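Local coordinates for protein putative glycoside hydrolase (Parabacteroides distasonis ATCC 8503, PDB 3GYC) that is a putative glycoside hydrolase with a cellulase-like TIM-barrel domain and probably cleaves glycosidic bonds in carbohydrates, at residues S226-Q239 against N297-V310. Residues are numbered along the deposited sequence; the frame is centred on the assembly and turned at random.
Sequences SFLDLYEHHIWMAQ and NRRPLVTTECWGLV
Arg299 lays its CB over one face of the Tyr231 ring, 3.9 Å from the ring centroid, while the phenol OH receives Asn297 ND2 at the ring edge. Beyond the ring the Arg299 side chain bends at chi2 (-66°), bringing the guanidinium edge-on to two carbonyls: Arg299 NE donates a hydrogen bond to Leu228 O at 2.9 Å and Arg299 NH2 one to Ser226 O at 3.0 Å, both within the guanidinium plane. A leucine in place of Arg299 would probably leave these two carbonyls without their donors and the loop at 226-228 less firmly tied. Next to this clamp, strands 231-232 and 301-303 pair in parallel, neighbours in the (beta/alpha)8 (TIM) barrel, and Val302 N bonds to Tyr231 O at 2.8 Å. From strand 231-232, Glu232 OE2 accepts hydrogen bonds from Thr304 N and Thr304 OG1, just beyond the end of strand 301-303, the hydroxyl at 2.7 Å from above the carboxylate plane. Glu232 OE1 accepts His234 NE2 at 2.8 Å, holding the imidazole from one edge, and Glu305 CG sits over the ring centre, 3.7 Å from its centroid. Trp236 is clasped between Val310 CG2, 3.3 Å from Trp236 CD2, and Glu305 O over the opposite face. Farther out, Glu161 bonds His234 ND1 and Arg55 forms a salt bridge with Glu305 OE2.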
# COMPACT_ATOMS: atom_id res chain seq x y z
N SER A 226 10.90 -11.25 12.99
CA SER A 226 11.81 -10.21 13.40
C SER A 226 12.59 -9.67 12.22
O SER A 226 13.09 -8.56 12.29
CB SER A 226 12.78 -10.72 14.48
OG SER A 226 13.59 -11.78 14.00
N PHE A 227 12.70 -10.46 11.15
CA PHE A 227 13.38 -10.07 9.90
C PHE A 227 12.67 -8.96 9.11
O PHE A 227 13.17 -8.52 8.07
CB PHE A 227 13.58 -11.31 8.99
CG PHE A 227 12.31 -12.08 8.71
CD1 PHE A 227 11.43 -11.67 7.74
CD2 PHE A 227 12.01 -13.22 9.43
CE1 PHE A 227 10.24 -12.38 7.48
CE2 PHE A 227 10.83 -13.94 9.19
CZ PHE A 227 9.94 -13.51 8.20
N LEU A 228 11.47 -8.57 9.55
CA LEU A 228 10.75 -7.44 8.95
C LEU A 228 11.19 -6.18 9.69
O LEU A 228 11.22 -6.17 10.92
CB LEU A 228 9.25 -7.62 9.10
CG LEU A 228 8.66 -8.86 8.42
CD1 LEU A 228 7.19 -9.05 8.80
CD2 LEU A 228 8.85 -8.79 6.92
N ASP A 229 11.54 -5.14 8.95
CA ASP A 229 12.02 -3.87 9.56
C ASP A 229 10.85 -2.96 9.98
O ASP A 229 11.03 -2.01 10.76
CB ASP A 229 12.92 -3.12 8.57
CG ASP A 229 14.27 -3.82 8.33
OD1 ASP A 229 14.78 -4.49 9.29
OD2 ASP A 229 14.87 -3.69 7.20
N LEU A 230 9.68 -3.20 9.38
CA LEU A 230 8.45 -2.47 9.65
C LEU A 230 7.26 -3.33 9.22
O LEU A 230 7.42 -4.33 8.53
CB LEU A 230 8.40 -1.15 8.90
CG LEU A 230 8.51 -1.15 7.39
CD1 LEU A 230 7.53 -0.17 6.70
CD2 LEU A 230 9.96 -0.88 6.93
N TYR A 231 6.06 -2.94 9.62
CA TYR A 231 4.89 -3.65 9.18
C TYR A 231 4.06 -2.65 8.37
O TYR A 231 3.85 -1.50 8.82
CB TYR A 231 4.02 -4.23 10.33
CG TYR A 231 4.70 -5.02 11.41
CD1 TYR A 231 5.87 -5.75 11.18
CD2 TYR A 231 4.13 -5.11 12.69
CE1 TYR A 231 6.47 -6.47 12.21
CE2 TYR A 231 4.70 -5.85 13.70
CZ TYR A 231 5.86 -6.53 13.44
OH TYR A 231 6.43 -7.23 14.46
N GLU A 232 3.62 -3.07 7.19
CA GLU A 232 2.72 -2.27 6.35
C GLU A 232 1.45 -3.09 6.36
O GLU A 232 1.38 -4.09 5.69
CB GLU A 232 3.31 -2.04 4.95
CG GLU A 232 2.78 -0.75 4.23
CD GLU A 232 1.54 -0.92 3.36
OE1 GLU A 232 1.59 -1.70 2.39
OE2 GLU A 232 0.52 -0.22 3.58
N HIS A 233 0.45 -2.70 7.16
CA HIS A 233 -0.73 -3.51 7.33
C HIS A 233 -1.95 -2.78 6.81
O HIS A 233 -2.16 -1.61 7.08
CB HIS A 233 -0.92 -3.93 8.79
CG HIS A 233 -1.62 -5.24 8.90
ND1 HIS A 233 -0.94 -6.44 8.91
CD2 HIS A 233 -2.94 -5.55 8.87
CE1 HIS A 233 -1.81 -7.43 8.93
NE2 HIS A 233 -3.03 -6.92 8.90
N HIS A 234 -2.75 -3.50 6.02
CA HIS A 234 -3.93 -2.91 5.40
C HIS A 234 -5.13 -3.17 6.28
O HIS A 234 -5.35 -4.30 6.69
CB HIS A 234 -4.11 -3.45 3.98
CG HIS A 234 -2.91 -3.25 3.10
ND1 HIS A 234 -2.78 -3.85 1.86
CD2 HIS A 234 -1.77 -2.53 3.29
CE1 HIS A 234 -1.64 -3.46 1.30
NE2 HIS A 234 -0.99 -2.69 2.16
N ILE A 235 -5.88 -2.11 6.61
CA ILE A 235 -6.98 -2.19 7.59
C ILE A 235 -8.20 -1.45 7.10
O ILE A 235 -8.17 -0.23 6.94
CB ILE A 235 -6.58 -1.55 8.94
CG1 ILE A 235 -5.45 -2.32 9.59
CG2 ILE A 235 -7.75 -1.54 9.96
CD1 ILE A 235 -4.88 -1.64 10.86
N TRP A 236 -9.28 -2.19 6.91
CA TRP A 236 -10.57 -1.60 6.53
C TRP A 236 -11.70 -2.08 7.43
O TRP A 236 -11.79 -3.26 7.72
CB TRP A 236 -10.94 -2.01 5.14
CG TRP A 236 -10.05 -1.52 4.03
CD1 TRP A 236 -10.09 -0.29 3.41
CD2 TRP A 236 -9.09 -2.28 3.37
NE1 TRP A 236 -9.18 -0.26 2.40
CE2 TRP A 236 -8.52 -1.47 2.36
CE3 TRP A 236 -8.61 -3.59 3.53
CZ2 TRP A 236 -7.52 -1.93 1.50
CZ3 TRP A 236 -7.59 -4.05 2.67
CH2 TRP A 236 -7.07 -3.22 1.68
N MSE A 237 -12.56 -1.15 7.82
CA MSE A 237 -13.80 -1.42 8.55
C MSE A 237 -14.64 -2.50 7.86
O MSE A 237 -15.24 -3.40 8.52
CB MSE A 237 -14.63 -0.14 8.57
CG MSE A 237 -16.06 -0.28 9.20
SE MSE A 237 -17.49 -1.10 8.09
CE MSE A 237 -17.72 0.17 6.66
N ALA A 238 -14.72 -2.39 6.54
CA ALA A 238 -15.51 -3.30 5.74
C ALA A 238 -15.12 -4.78 5.87
O ALA A 238 -15.96 -5.65 5.64
CB ALA A 238 -15.48 -2.87 4.27
N GLN A 239 -13.86 -5.05 6.25
CA GLN A 239 -13.33 -6.44 6.38
C GLN A 239 -13.35 -6.99 7.81
O GLN A 239 -13.12 -8.18 8.02
CB GLN A 239 -11.88 -6.51 5.87
CG GLN A 239 -11.73 -6.29 4.36
CD GLN A 239 -10.34 -6.56 3.85
OE1 GLN A 239 -9.35 -6.44 4.57
NE2 GLN A 239 -10.24 -6.88 2.59
N ASN A 297 6.40 -5.83 19.76
CA ASN A 297 7.45 -6.29 18.86
C ASN A 297 8.45 -5.21 18.53
O ASN A 297 9.46 -5.49 17.90
CB ASN A 297 6.84 -6.88 17.57
CG ASN A 297 6.10 -8.19 17.83
OD1 ASN A 297 6.27 -8.79 18.88
ND2 ASN A 297 5.31 -8.65 16.87
N ARG A 298 8.16 -3.98 18.97
CA ARG A 298 9.01 -2.82 18.75
C ARG A 298 9.29 -2.60 17.25
O ARG A 298 10.43 -2.49 16.81
CB ARG A 298 10.28 -2.95 19.58
CG ARG A 298 9.98 -3.16 21.06
CD ARG A 298 11.22 -3.33 21.89
NE ARG A 298 12.08 -2.15 21.88
CZ ARG A 298 11.91 -1.10 22.68
NH1 ARG A 298 10.88 -1.05 23.52
NH2 ARG A 298 12.76 -0.08 22.62
N ARG A 299 8.22 -2.50 16.46
CA ARG A 299 8.32 -2.26 15.03
C ARG A 299 7.45 -1.10 14.61
O ARG A 299 6.33 -0.96 15.13
CB ARG A 299 7.92 -3.53 14.27
CG ARG A 299 8.92 -4.65 14.38
CD ARG A 299 10.22 -4.27 13.69
NE ARG A 299 11.18 -5.36 13.69
CZ ARG A 299 11.98 -5.67 14.71
NH1 ARG A 299 11.92 -5.00 15.85
NH2 ARG A 299 12.84 -6.66 14.57
N PRO A 300 7.93 -0.29 13.65
CA PRO A 300 7.11 0.83 13.19
C PRO A 300 6.03 0.34 12.26
O PRO A 300 6.17 -0.71 11.64
CB PRO A 300 8.09 1.74 12.46
CG PRO A 300 9.30 0.95 12.21
CD PRO A 300 9.31 -0.22 13.15
N LEU A 301 4.94 1.08 12.20
CA LEU A 301 3.83 0.74 11.34
C LEU A 301 3.61 1.73 10.23
O LEU A 301 3.81 2.94 10.39
CB LEU A 301 2.54 0.66 12.16
CG LEU A 301 2.40 -0.51 13.11
CD1 LEU A 301 1.07 -0.44 13.86
CD2 LEU A 301 2.55 -1.81 12.33
N VAL A 302 3.21 1.20 9.08
CA VAL A 302 2.76 2.02 7.97
C VAL A 302 1.44 1.41 7.49
O VAL A 302 1.30 0.20 7.45
CB VAL A 302 3.79 2.09 6.75
CG1 VAL A 302 3.15 2.84 5.55
CG2 VAL A 302 5.11 2.75 7.16
N THR A 303 0.46 2.23 7.13
CA THR A 303 -0.78 1.75 6.54
C THR A 303 -1.07 2.64 5.34
O THR A 303 -1.12 3.86 5.47
CB THR A 303 -1.99 1.72 7.56
OG1 THR A 303 -1.78 0.70 8.55
CG2 THR A 303 -3.33 1.43 6.83
N THR A 304 -1.18 2.04 4.13
CA THR A 304 -1.48 2.78 2.91
C THR A 304 -2.81 2.36 2.29
O THR A 304 -3.28 2.98 1.34
CB THR A 304 -0.36 2.61 1.84
OG1 THR A 304 -0.29 1.24 1.42
CG2 THR A 304 1.01 3.08 2.41
N GLU A 305 -3.45 1.32 2.85
CA GLU A 305 -4.72 0.83 2.36
C GLU A 305 -5.67 0.74 3.57
O GLU A 305 -5.46 -0.06 4.46
CB GLU A 305 -4.53 -0.49 1.63
CG GLU A 305 -3.52 -0.41 0.44
CD GLU A 305 -3.75 -1.55 -0.59
OE1 GLU A 305 -4.92 -1.81 -0.91
OE2 GLU A 305 -2.77 -2.15 -1.11
N CYS A 306 -6.68 1.60 3.56
CA CYS A 306 -7.49 1.88 4.71
C CYS A 306 -8.51 2.93 4.29
O CYS A 306 -8.46 3.38 3.13
CB CYS A 306 -6.55 2.49 5.75
SG CYS A 306 -5.56 3.85 4.97
N TRP A 307 -9.48 3.30 5.14
CA TRP A 307 -9.75 2.71 6.45
C TRP A 307 -11.18 2.18 6.51
O TRP A 307 -11.55 1.53 7.48
CB TRP A 307 -9.64 3.74 7.61
CG TRP A 307 -8.27 4.34 7.85
CD1 TRP A 307 -7.83 5.53 7.41
CD2 TRP A 307 -7.20 3.77 8.61
NE1 TRP A 307 -6.54 5.74 7.80
CE2 TRP A 307 -6.13 4.68 8.55
CE3 TRP A 307 -7.03 2.57 9.32
CZ2 TRP A 307 -4.92 4.44 9.16
CZ3 TRP A 307 -5.83 2.34 9.92
CH2 TRP A 307 -4.79 3.26 9.84
N GLY A 308 -12.01 2.52 5.51
CA GLY A 308 -13.46 2.18 5.52
C GLY A 308 -13.85 1.05 4.59
O GLY A 308 -13.96 -0.09 5.01
N LEU A 309 -14.05 1.39 3.32
CA LEU A 309 -14.39 0.41 2.31
C LEU A 309 -13.14 0.09 1.53
O LEU A 309 -12.27 0.96 1.33
CB LEU A 309 -15.51 0.92 1.37
CG LEU A 309 -16.92 0.44 1.72
CD1 LEU A 309 -17.42 0.98 3.04
CD2 LEU A 309 -17.92 0.76 0.61
N VAL A 310 -13.03 -1.15 1.08
CA VAL A 310 -11.87 -1.55 0.30
C VAL A 310 -11.95 -0.97 -1.15
O VAL A 310 -10.99 -0.35 -1.64
CB VAL A 310 -11.70 -3.09 0.26
CG1 VAL A 310 -10.47 -3.50 -0.55
CG2 VAL A 310 -11.58 -3.61 1.67